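PDB 4KK3: Low molecular weight protein-tyrosine-phosphatase YwlE from Bacillus subtilis subsp. subtilis, which removes the phosphoryl group from phosphoarginine residues in many proteins, counteracting the arginine kinase McsB and restoring DNA binding by the repressor CtsR. Local coordinates for residues G9-S14 against H64-L69; M16-F21 against V34-V39; A77-A82 against K101-K106. One frame throughout, in Å; residues are numbered along the deposited sequence.

Interaction 1. Residues G9-S14 against H64-L69; sequences GNTCRS and HVSSPL. With PO4 (phosphate ion), chain B.
Asn10 is the residue through which the phosphate-binding loop grips 64-69, and polar contacts dominate. Its CG lies anti to the backbone N (chi1 -168°), which turns the amide toward 64-69, where OD1 accepts from Ser67 N at 2.8 Å, in the amide plane and on a lone pair. The carbonyl of Asn10 takes two further donors from opposite faces of its plane: His64 NE2 at 3.0 Å from Asn10 O, and Ser66 OG, well above the plane, at 3.1 Å from the same oxygen. The imidazole stands nearly perpendicular to the amide, the planes 85° apart, and also gives OD1 a weak bond from NE2.

Beyond the hydrogen bonds there is a van der Waals touch of Thr11 CG2 on Ser66 OG at 3.4 Å.

Of the two segments, 9-14 is the one that holds the phosphate. The backbone N-H groups of Gly9, Thr11, Cys12 and Arg13 converge on a phosphate ion, joined by Thr11 OG1. The Arg13 guanidinium meets it edge-on, NE donating to O1 at 2.9 Å and NH2 to O3 at 2.8 Å.

Residues 9-13 belong to the CX5R P-loop of the low molecular weight phosphatases, which opens with the nucleophile Cys7 and closes with Arg13. With both amide oxygen and main-chain carbonyl of Asn10 held from outside, the turn that aims these N-H groups at the phosphate is probably kept in shape by 64-69.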
loop_
_atom_site.group_PDB
_atom_site.type_symbol
_atom_site.label_atom_id
_atom_site.label_comp_id
_atom_site.label_asym_id
_atom_site.label_seq_id
_atom_site.Cartn_x
_atom_site.Cartn_y
_atom_site.Cartn_z
ATOM N N GLY A 9 8.786 -4.928 4.012
ATOM C CA GLY A 9 10.041 -4.443 3.464
ATOM C C GLY A 9 9.945 -3.155 2.663
ATOM O O GLY A 9 10.965 -2.514 2.403
ATOM N N ASN A 10 8.720 -2.759 2.318
ATOM C CA ASN A 10 8.488 -1.662 1.377
ATOM C C ASN A 10 9.255 -1.972 0.099
ATOM O O ASN A 10 9.810 -1.078 -0.533
ATOM C CB ASN A 10 8.903 -0.294 1.953
ATOM C CG ASN A 10 8.415 0.888 1.112
ATOM O OD1 ASN A 10 9.151 1.854 0.915
ATOM N ND2 ASN A 10 7.162 0.821 0.627
ATOM N N THR A 11 9.276 -3.245 -0.269
ATOM C CA THR A 11 9.898 -3.641 -1.540
ATOM C C THR A 11 8.924 -4.299 -2.512
ATOM O O THR A 11 9.166 -4.300 -3.720
ATOM C CB THR A 11 11.101 -4.591 -1.322
ATOM O OG1 THR A 11 10.666 -5.778 -0.645
ATOM C CG2 THR A 11 12.183 -3.909 -0.494
ATOM N N CYS A 12 7.833 -4.867 -2.007
ATOM C CA CYS A 12 6.897 -5.564 -2.892
ATOM C C CYS A 12 5.454 -5.046 -2.858
ATOM O O CYS A 12 4.995 -4.387 -3.789
ATOM C CB CYS A 12 6.915 -7.058 -2.633
ATOM S SG CYS A 12 8.576 -7.798 -2.589
ATOM N N ARG A 13 4.742 -5.348 -1.784
ATOM C CA ARG A 13 3.304 -5.070 -1.714
ATOM C C ARG A 13 2.962 -3.587 -1.680
ATOM O O ARG A 13 2.179 -3.107 -2.504
ATOM C CB ARG A 13 2.690 -5.737 -0.479
ATOM C CG ARG A 13 2.315 -7.193 -0.663
ATOM C CD ARG A 13 2.120 -7.872 0.717
ATOM N NE ARG A 13 3.304 -7.715 1.550
ATOM C CZ ARG A 13 3.396 -8.176 2.796
ATOM N NH1 ARG A 13 2.372 -8.827 3.321
ATOM N NH2 ARG A 13 4.508 -7.993 3.494
ATOM N N SER A 14 3.510 -2.861 -0.709
ATOM C CA SER A 14 3.171 -1.446 -0.619
ATOM C C SER A 14 3.665 -0.583 -1.796
ATOM O O SER A 14 2.929 0.312 -2.205
ATOM C CB SER A 14 3.426 -0.815 0.772
ATOM O OG SER A 14 4.793 -0.717 1.123
ATOM N N HIS A 64 11.171 2.718 -7.536
ATOM C CA HIS A 64 10.864 2.897 -6.139
ATOM C C HIS A 64 12.079 2.738 -5.260
ATOM O O HIS A 64 12.909 1.858 -5.478
ATOM C CB HIS A 64 9.820 1.864 -5.734
ATOM C CG HIS A 64 9.558 1.830 -4.264
ATOM N ND1 HIS A 64 8.798 2.785 -3.629
ATOM C CD2 HIS A 64 9.972 0.974 -3.304
ATOM C CE1 HIS A 64 8.744 2.512 -2.337
ATOM N NE2 HIS A 64 9.447 1.418 -2.115
ATOM N N VAL A 65 12.163 3.585 -4.243
ATOM C CA VAL A 65 13.205 3.457 -3.244
ATOM C C VAL A 65 12.540 3.246 -1.884
ATOM O O VAL A 65 11.648 3.999 -1.513
ATOM C CB VAL A 65 14.089 4.708 -3.207
ATOM C CG1 VAL A 65 14.966 4.695 -1.995
ATOM C CG2 VAL A 65 14.936 4.784 -4.463
ATOM N N SER A 66 12.972 2.209 -1.174
ATOM C CA SER A 66 12.371 1.837 0.113
ATOM C C SER A 66 12.478 2.937 1.174
ATOM O O SER A 66 13.467 3.669 1.243
ATOM C CB SER A 66 13.005 0.547 0.639
ATOM O OG SER A 66 12.802 -0.532 -0.255
ATOM N N SER A 67 11.452 3.038 2.010
ATOM C CA SER A 67 11.429 4.032 3.077
ATOM C C SER A 67 10.882 3.406 4.357
ATOM O O SER A 67 9.886 2.692 4.317
ATOM C CB SER A 67 10.563 5.225 2.663
ATOM O OG SER A 67 10.380 6.127 3.740
ATOM N N PRO A 68 11.534 3.676 5.499
ATOM C CA PRO A 68 10.974 3.181 6.759
ATOM C C PRO A 68 9.795 4.041 7.163
ATOM O O PRO A 68 9.756 5.235 6.863
ATOM C CB PRO A 68 12.123 3.381 7.753
ATOM C CG PRO A 68 12.900 4.525 7.196
ATOM C CD PRO A 68 12.820 4.370 5.692
ATOM N N LEU A 69 8.831 3.438 7.836
ATOM C CA LEU A 69 7.745 4.206 8.390
ATOM C C LEU A 69 8.293 5.010 9.568
ATOM O O LEU A 69 9.111 4.511 10.334
ATOM C CB LEU A 69 6.637 3.268 8.836
ATOM C CG LEU A 69 5.339 3.915 9.289
ATOM C CD1 LEU A 69 4.650 4.643 8.151
ATOM C CD2 LEU A 69 4.457 2.834 9.834
HETATM P P PO4 B . 7.110 -6.698 1.137
HETATM O O1 PO4 B . 5.766 -6.736 0.476
HETATM O O2 PO4 B . 7.852 -7.986 0.807
HETATM O O3 PO4 B . 6.898 -6.683 2.661
HETATM O O4 PO4 B . 7.970 -5.531 0.761
#

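Interaction 2. Residues M16-F21 against V34-V39; sequences MAEALF and VRSAGV
Helix 16-21 runs antiparallel to strand 34-38, their short axes 173° apart and 7.7 Å from each other at closest approach, with Glu18 placed over Arg35. Glu18 spans the gap: CG is anti to the backbone N (chi1 172°) and the chain stays extended beyond it, carrying the carboxylate to Ser36. There Ser36 OG donates to Glu18 OE1 at 2.6 Å, meeting the oxygen on its anti side and 31° out of the carboxylate plane. A water accepts from Ser36 N at 3.1 Å and lies the same distance from Glu18 OE1, to which it may donate, a possible second path from the strand to that oxygen. The other oxygen, OE2, forms a salt bridge with Lys22, one turn further along the helix. The two segments belong to the beta-alpha-beta crossover 2-7, 13-28, 33-38, in which the helix returns the chain so that strand 33-38 lies parallel to strand 2-7 at the sheet border. Val34 supplies the apolar part with both its methyls: CG1 lies alongside Glu18 CG at 4.1 Å, while CG2 presses on the edge of the Phe21 ring, 3.6 Å from CD2. The Phe21 side chain also touches Leu141 and Leu145 of helix 124-145.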
loop_
_atom_site.group_PDB
_atom_site.type_symbol
_atom_site.label_atom_id
_atom_site.label_comp_id
_atom_site.label_asym_id
_atom_site.label_seq_id
_atom_site.Cartn_x
_atom_site.Cartn_y
_atom_site.Cartn_z
HETATM N N MSE A 16 3.951 -1.753 -4.899
HETATM C CA MSE A 16 2.993 -2.109 -5.948
HETATM C C MSE A 16 1.670 -1.401 -5.723
HETATM O O MSE A 16 1.083 -0.869 -6.643
HETATM C CB MSE A 16 2.774 -3.626 -6.044
HETATM C CG MSE A 16 3.869 -4.337 -6.867
HETATM SE SE MSE A 16 3.416 -6.198 -7.316
HETATM C CE MSE A 16 3.638 -6.899 -5.559
ATOM N N ALA A 17 1.196 -1.382 -4.486
ATOM C CA ALA A 17 -0.076 -0.708 -4.209
ATOM C C ALA A 17 -0.041 0.790 -4.534
ATOM O O ALA A 17 -0.977 1.337 -5.127
ATOM C CB ALA A 17 -0.480 -0.921 -2.752
ATOM N N GLU A 18 1.032 1.450 -4.121
ATOM C CA GLU A 18 1.240 2.870 -4.392
ATOM C C GLU A 18 1.208 3.167 -5.903
ATOM O O GLU A 18 0.534 4.084 -6.359
ATOM C CB GLU A 18 2.589 3.304 -3.801
ATOM C CG GLU A 18 3.018 4.725 -4.173
ATOM C CD GLU A 18 4.381 5.120 -3.609
ATOM O OE1 GLU A 18 5.082 4.262 -3.029
ATOM O OE2 GLU A 18 4.764 6.297 -3.763
ATOM N N ALA A 19 1.936 2.381 -6.679
ATOM C CA ALA A 19 2.018 2.653 -8.118
ATOM C C ALA A 19 0.700 2.341 -8.811
ATOM O O ALA A 19 0.252 3.114 -9.678
ATOM C CB ALA A 19 3.156 1.859 -8.736
ATOM N N LEU A 20 0.089 1.211 -8.459
ATOM C CA LEU A 20 -1.224 0.855 -8.996
ATOM C C LEU A 20 -2.288 1.901 -8.620
ATOM O O LEU A 20 -3.074 2.341 -9.474
ATOM C CB LEU A 20 -1.667 -0.534 -8.517
ATOM C CG LEU A 20 -0.903 -1.750 -9.050
ATOM C CD1 LEU A 20 -1.283 -2.996 -8.271
ATOM C CD2 LEU A 20 -1.230 -1.937 -10.526
ATOM N N PHE A 21 -2.323 2.295 -7.347
ATOM C CA PHE A 21 -3.326 3.274 -6.916
ATOM C C PHE A 21 -3.133 4.679 -7.507
ATOM O O PHE A 21 -4.113 5.370 -7.813
ATOM C CB PHE A 21 -3.418 3.343 -5.393
ATOM C CG PHE A 21 -4.604 4.116 -4.908
ATOM C CD1 PHE A 21 -5.888 3.652 -5.151
ATOM C CD2 PHE A 21 -4.438 5.297 -4.211
ATOM C CE1 PHE A 21 -7.000 4.375 -4.710
ATOM C CE2 PHE A 21 -5.548 6.020 -3.767
ATOM C CZ PHE A 21 -6.815 5.550 -4.022
ATOM N N VAL A 34 -0.358 9.995 -2.420
ATOM C CA VAL A 34 -0.127 8.587 -2.095
ATOM C C VAL A 34 1.342 8.269 -1.850
ATOM O O VAL A 34 2.206 8.652 -2.631
ATOM C CB VAL A 34 -0.671 7.677 -3.216
ATOM C CG1 VAL A 34 -0.524 6.216 -2.845
ATOM C CG2 VAL A 34 -2.123 8.020 -3.502
ATOM N N ARG A 35 1.615 7.559 -0.759
ATOM C CA ARG A 35 2.969 7.144 -0.425
ATOM C C ARG A 35 2.961 5.696 0.056
ATOM O O ARG A 35 1.905 5.090 0.213
ATOM C CB ARG A 35 3.523 8.011 0.707
ATOM C CG ARG A 35 3.809 9.453 0.353
ATOM C CD ARG A 35 4.656 10.083 1.450
ATOM N NE ARG A 35 5.545 9.091 2.050
ATOM C CZ ARG A 35 6.709 8.711 1.528
ATOM N NH1 ARG A 35 7.137 9.242 0.389
ATOM N NH2 ARG A 35 7.443 7.793 2.144
ATOM N N SER A 36 4.154 5.148 0.280
ATOM C CA SER A 36 4.285 3.835 0.896
ATOM C C SER A 36 5.489 3.816 1.831
ATOM O O SER A 36 6.421 4.612 1.683
ATOM C CB SER A 36 4.427 2.734 -0.154
ATOM O OG SER A 36 5.620 2.920 -0.886
ATOM N N ALA A 37 5.451 2.917 2.805
ATOM C CA ALA A 37 6.585 2.715 3.713
ATOM C C ALA A 37 6.552 1.304 4.317
ATOM O O ALA A 37 5.594 0.566 4.117
ATOM C CB ALA A 37 6.582 3.780 4.817
ATOM N N GLY A 38 7.611 0.912 5.015
ATOM C CA GLY A 38 7.679 -0.438 5.546
ATOM C C GLY A 38 8.002 -0.431 7.032
ATOM O O GLY A 38 8.758 0.422 7.502
ATOM N N VAL A 39 7.430 -1.369 7.768
ATOM C CA VAL A 39 7.725 -1.444 9.202
ATOM C C VAL A 39 9.128 -1.977 9.499
ATOM O O VAL A 39 9.691 -1.690 10.557
ATOM C CB VAL A 39 6.659 -2.247 9.978
ATOM C CG1 VAL A 39 5.338 -1.551 9.883
ATOM C CG2 VAL A 39 6.530 -3.656 9.433
HETATM O O HOH W 1 6.571 6.263 -1.217
#

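Interaction 3. Residues A77-A82 against K101-K106; sequences ADLVLA and KVFTLK
Lys101 reaches Ala77 because its CG sits between the backbone N and the carbonyl carbon (chi1 75°) and its chain bends at chi3 (65°), which folds the aliphatic part over Val80 before NZ arrives at the carbonyl. NZ then donates to Ala77 O at 2.8 Å, in the plane of that carbonyl, and makes a second bond to Met74 O in the last turn of helix 71-76. On the way, Lys101 CD passes Val80 CG2 at 3.9 Å. An alanine in place of Lys101 would probably leave the carbonyls of Ala77 and Met74 without this shared donor and uncover the flank of Val80.

Beyond the lysine, strands 79-82 and 102-104 pair in parallel, with Val80 bridging Val102, Leu81 Phe103 and Ala82 Thr104. Val80 donates to Lys101 O and accepts from Phe103 N; Ala82 likewise donates to Phe103 O and accepts from Leu105 N. Through this last bond, 2.9 Å from Leu105 N to Ala82 O, the pairing carries on into the first turn of helix 105-110, for which Thr104 is the N-cap.

Val80 and Val102 share one face of the sheet, CB of Val80 lying 3.9 Å from Val102 CG2. Leu81 and Phe103 are on the other, where Leu81 CD2 meets Phe103 CB at 4.2 Å; Leu79 CD1 meets the edge of the aromatic ring, 3.8 Å from Phe103 CD2.

Strand 102-104 is the border strand of the four-stranded parallel sheet, joined to 79-82 by a beta-alpha-beta crossover through helix 85-94. That helix packs on Val102 and Thr104, helix 124-145 meets Leu81 and Leu105, and strand 2-7 flanks 79-82 across from 102-104.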
loop_
_atom_site.group_PDB
_atom_site.type_symbol
_atom_site.label_atom_id
_atom_site.label_comp_id
_atom_site.label_asym_id
_atom_site.label_seq_id
_atom_site.Cartn_x
_atom_site.Cartn_y
_atom_site.Cartn_z
ATOM N N ALA A 77 -0.343 11.407 7.885
ATOM C CA ALA A 77 -1.268 10.614 7.078
ATOM C C ALA A 77 -2.714 10.804 7.515
ATOM O O ALA A 77 -3.002 10.912 8.708
ATOM C CB ALA A 77 -0.890 9.130 7.134
ATOM N N ASP A 78 -3.623 10.826 6.547
ATOM C CA ASP A 78 -5.050 10.822 6.850
ATOM C C ASP A 78 -5.549 9.384 6.975
ATOM O O ASP A 78 -6.466 9.091 7.744
ATOM C CB ASP A 78 -5.828 11.572 5.766
ATOM C CG ASP A 78 -5.460 13.040 5.705
ATOM O OD1 ASP A 78 -5.573 13.717 6.746
ATOM O OD2 ASP A 78 -5.037 13.517 4.626
ATOM N N LEU A 79 -4.911 8.484 6.237
ATOM C CA LEU A 79 -5.294 7.080 6.217
ATOM C C LEU A 79 -4.069 6.213 5.991
ATOM O O LEU A 79 -3.290 6.466 5.081
ATOM C CB LEU A 79 -6.316 6.821 5.107
ATOM C CG LEU A 79 -6.939 5.427 4.969
ATOM C CD1 LEU A 79 -7.685 5.025 6.247
ATOM C CD2 LEU A 79 -7.873 5.406 3.755
ATOM N N VAL A 80 -3.905 5.204 6.836
ATOM C CA VAL A 80 -2.788 4.273 6.730
ATOM C C VAL A 80 -3.353 2.892 6.441
ATOM O O VAL A 80 -4.103 2.350 7.238
ATOM C CB VAL A 80 -1.982 4.242 8.035
ATOM C CG1 VAL A 80 -0.793 3.292 7.914
ATOM C CG2 VAL A 80 -1.518 5.649 8.404
ATOM N N LEU A 81 -3.012 2.320 5.282
ATOM C CA LEU A 81 -3.577 1.030 4.922
ATOM C C LEU A 81 -2.490 -0.026 4.889
ATOM O O LEU A 81 -1.629 -0.021 4.009
ATOM C CB LEU A 81 -4.277 1.110 3.564
ATOM C CG LEU A 81 -5.468 2.075 3.567
ATOM C CD1 LEU A 81 -6.036 2.281 2.163
ATOM C CD2 LEU A 81 -6.557 1.590 4.533
ATOM N N ALA A 82 -2.558 -0.933 5.845
ATOM C CA ALA A 82 -1.559 -1.956 6.058
ATOM C C ALA A 82 -1.927 -3.198 5.279
ATOM O O ALA A 82 -3.100 -3.463 5.051
ATOM C CB ALA A 82 -1.514 -2.298 7.562
ATOM N N LYS A 101 -6.618 5.739 12.487
ATOM C CA LYS A 101 -6.327 5.951 11.061
ATOM C C LYS A 101 -5.711 4.732 10.379
ATOM O O LYS A 101 -5.441 4.769 9.182
ATOM C CB LYS A 101 -5.425 7.175 10.860
ATOM C CG LYS A 101 -3.977 6.948 11.248
ATOM C CD LYS A 101 -3.100 8.140 10.896
ATOM C CE LYS A 101 -3.475 9.377 11.686
ATOM N NZ LYS A 101 -2.536 10.518 11.399
ATOM N N VAL A 102 -5.502 3.652 11.126
ATOM C CA VAL A 102 -4.810 2.475 10.590
ATOM C C VAL A 102 -5.763 1.294 10.416
ATOM O O VAL A 102 -6.415 0.850 11.379
ATOM C CB VAL A 102 -3.675 2.044 11.528
ATOM C CG1 VAL A 102 -2.981 0.792 11.005
ATOM C CG2 VAL A 102 -2.684 3.184 11.740
ATOM N N PHE A 103 -5.829 0.780 9.192
ATOM C CA PHE A 103 -6.704 -0.334 8.854
ATOM C C PHE A 103 -5.971 -1.228 7.885
ATOM O O PHE A 103 -5.116 -0.747 7.149
ATOM C CB PHE A 103 -7.985 0.194 8.189
ATOM C CG PHE A 103 -8.761 1.150 9.053
ATOM C CD1 PHE A 103 -9.655 0.674 10.002
ATOM C CD2 PHE A 103 -8.587 2.521 8.928
ATOM C CE1 PHE A 103 -10.368 1.544 10.819
ATOM C CE2 PHE A 103 -9.306 3.399 9.736
ATOM C CZ PHE A 103 -10.193 2.908 10.685
ATOM N N THR A 104 -6.296 -2.518 7.836
ATOM C CA THR A 104 -5.789 -3.292 6.703
ATOM C C THR A 104 -6.516 -2.871 5.441
ATOM O O THR A 104 -7.640 -2.369 5.499
ATOM C CB THR A 104 -5.923 -4.808 6.858
ATOM O OG1 THR A 104 -7.305 -5.172 6.826
ATOM C CG2 THR A 104 -5.267 -5.279 8.166
ATOM N N LEU A 105 -5.857 -3.067 4.300
ATOM C CA LEU A 105 -6.466 -2.734 3.023
ATOM C C LEU A 105 -7.769 -3.516 2.827
ATOM O O LEU A 105 -8.793 -2.947 2.426
ATOM C CB LEU A 105 -5.464 -2.989 1.894
ATOM C CG LEU A 105 -5.960 -2.723 0.477
ATOM C CD1 LEU A 105 -6.464 -1.302 0.297
ATOM C CD2 LEU A 105 -4.818 -2.995 -0.488
ATOM N N LYS A 106 -7.755 -4.807 3.154
ATOM C CA LYS A 106 -8.957 -5.612 2.973
ATOM C C LYS A 106 -10.097 -5.168 3.900
ATOM O O LYS A 106 -11.221 -5.016 3.442
ATOM C CB LYS A 106 -8.670 -7.109 3.069
ATOM C CG LYS A 106 -7.861 -7.614 1.863
ATOM C CD LYS A 106 -7.669 -9.118 1.874
ATOM C CE LYS A 106 -6.973 -9.564 0.584
ATOM N NZ LYS A 106 -6.695 -11.022 0.577
#

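How the interactions relate
Interactions 1 and 2 are neighbours, their centres about 7 Å apart, and interaction 2 is nested along the chain within the loop that interaction 1 closes. Helix 13-28 serves both, and Ser36 joins them: its OG lies 3.0 Å from Asn10 ND2, a probable hydrogen bond that links the helix-strand contact to the phosphate-binding loop. A second probable link runs from Gly38 N to Ser67 O at 3.0 Å. Interaction 3 lies apart, about 15 Å from interaction 1 and 11 Å from interaction 2 between centres, and touches neither. It belongs to the same sheet as interaction 2, however, at the opposite border, with Ala82 about 8 Å from the nucleophile Cys7 between side chains.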